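Local coordinates for protein carbonic anhydrase (Trichomonas vaginalis, PDB 6Y04) that probably catalyses the reversible hydration of carbon dioxide to hydrogencarbonate as a zinc-dependent beta-class carbonic anhydrase, at residues A[33-38]-A[58-63]. Sequence-based numbering, arbitrary orientation.
Sequences AIVTCM and TVIKAA. With ZN (zinc ion), chain C.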
# COMPACT_ATOMS: atom_id res chain seq x y z
N ALA A 33 2.65 11.76 4.15
CA ALA A 33 2.19 10.44 3.75
C ALA A 33 1.63 10.53 2.33
O ALA A 33 0.85 11.44 2.03
CB ALA A 33 1.15 9.96 4.73
N ILE A 34 2.02 9.57 1.48
CA ILE A 34 1.45 9.41 0.14
C ILE A 34 0.57 8.17 0.13
O ILE A 34 1.02 7.09 0.53
CB ILE A 34 2.55 9.30 -0.93
CG1 ILE A 34 3.68 10.33 -0.76
CG2 ILE A 34 1.95 9.32 -2.33
CD1 ILE A 34 3.28 11.78 -0.96
N VAL A 35 -0.68 8.32 -0.34
CA VAL A 35 -1.56 7.20 -0.63
C VAL A 35 -1.73 7.08 -2.15
O VAL A 35 -2.21 8.01 -2.79
CB VAL A 35 -2.92 7.30 0.09
CG1 VAL A 35 -3.83 6.12 -0.23
CG2 VAL A 35 -2.76 7.45 1.60
N THR A 36 -1.33 5.94 -2.71
CA THR A 36 -1.42 5.79 -4.15
C THR A 36 -1.84 4.36 -4.50
O THR A 36 -2.17 3.57 -3.61
CB THR A 36 -0.18 6.34 -4.87
OG1 THR A 36 -0.53 6.57 -6.23
CG2 THR A 36 1.03 5.43 -4.78
N CYS A 37 -1.84 4.06 -5.80
CA CYS A 37 -2.37 2.80 -6.31
C CYS A 37 -1.27 1.75 -6.39
O CYS A 37 -0.08 2.07 -6.44
CB CYS A 37 -3.00 2.98 -7.68
SG CYS A 37 -3.82 1.47 -8.25
N MET A 38 -1.68 0.48 -6.43
CA MET A 38 -0.73 -0.62 -6.49
C MET A 38 -0.22 -0.81 -7.91
O MET A 38 0.62 -1.68 -8.14
CB MET A 38 -1.39 -1.92 -6.01
CG MET A 38 -2.42 -2.44 -6.99
SD MET A 38 -3.20 -3.97 -6.45
CE MET A 38 -4.08 -4.44 -7.94
N THR A 58 6.06 8.30 4.19
CA THR A 58 5.44 6.98 4.15
C THR A 58 4.62 6.89 2.87
O THR A 58 4.04 7.88 2.43
CB THR A 58 4.59 6.71 5.40
OG1 THR A 58 3.65 7.77 5.54
CG2 THR A 58 5.41 6.57 6.66
N VAL A 59 4.61 5.69 2.27
CA VAL A 59 3.85 5.42 1.07
C VAL A 59 2.92 4.24 1.33
O VAL A 59 3.37 3.18 1.73
CB VAL A 59 4.77 5.18 -0.15
CG1 VAL A 59 3.97 4.89 -1.42
CG2 VAL A 59 5.74 6.33 -0.37
N ILE A 60 1.62 4.47 1.10
CA ILE A 60 0.55 3.51 1.35
C ILE A 60 -0.06 3.21 -0.02
O ILE A 60 -0.37 4.15 -0.74
CB ILE A 60 -0.47 4.14 2.32
CG1 ILE A 60 0.18 4.51 3.65
CG2 ILE A 60 -1.70 3.25 2.52
CD1 ILE A 60 -0.35 5.77 4.30
N LYS A 61 -0.20 1.93 -0.38
CA LYS A 61 -0.71 1.58 -1.70
C LYS A 61 -1.75 0.47 -1.61
O LYS A 61 -1.52 -0.57 -1.01
CB LYS A 61 0.40 1.07 -2.62
CG LYS A 61 1.53 2.03 -2.96
CD LYS A 61 2.32 1.47 -4.12
CE LYS A 61 3.63 2.18 -4.38
NZ LYS A 61 4.35 1.48 -5.47
N ALA A 62 -2.87 0.68 -2.31
CA ALA A 62 -3.91 -0.32 -2.51
C ALA A 62 -4.52 -0.11 -3.89
O ALA A 62 -4.43 0.98 -4.44
CB ALA A 62 -4.96 -0.21 -1.43
N ALA A 63 -5.17 -1.16 -4.41
CA ALA A 63 -5.87 -1.07 -5.69
C ALA A 63 -6.87 0.07 -5.65
O ALA A 63 -7.87 -0.00 -4.95
CB ALA A 63 -6.54 -2.39 -5.98
ZN ZN C . -5.02 1.91 -10.21
O HOH W 1 2.31 0.90 -7.38
O HOH W 2 -5.02 0.14 -11.12
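Lys61 turns CG anti to its carbonyl carbon (chi1 -63°) and runs extended from there, lying side by side with Thr36, whose CG2 sits 3.9 Å from Lys61 CG. The chain carries on past the carbonyl of Cys37, and a water bridges its tip to that carbonyl, accepting from Lys61 NZ at 2.9 Å and donating to Cys37 O. Cys37 itself holds SG anti to the backbone N (chi1 -174°), which sends the sulfur to the zinc ion at 2.3 Å; His96, Cys99 and a water complete the metal's ligands. Behind this end the backbones form a parallel ladder in which Ile34 and Thr36 each give an N-H and a carbonyl to the partner strand. The bond from Ile60 N to Ile34 O is 2.7 Å, and the last, from Ala62 N to Thr36 O, stretches to 3.2 Å. On the face carrying Val35 and Ile60, the branch tips Val35 CG2 and Ile60 CD1 meet at 4.0 Å. Further along, Met38 SD lies 3.7 Å from Ala63 CB. In the fold, 32-36 and 57-61 are adjacent strands of a beta-alpha-beta unit: helix 74-85 packs on Val35 and Ile60, helix 46-49 touches Val59 and Lys61 on the other face, strand 90-96 pairs with the far edge of 32-36, and the backbone of Lys61 hydrogen-bonds to the second subunit.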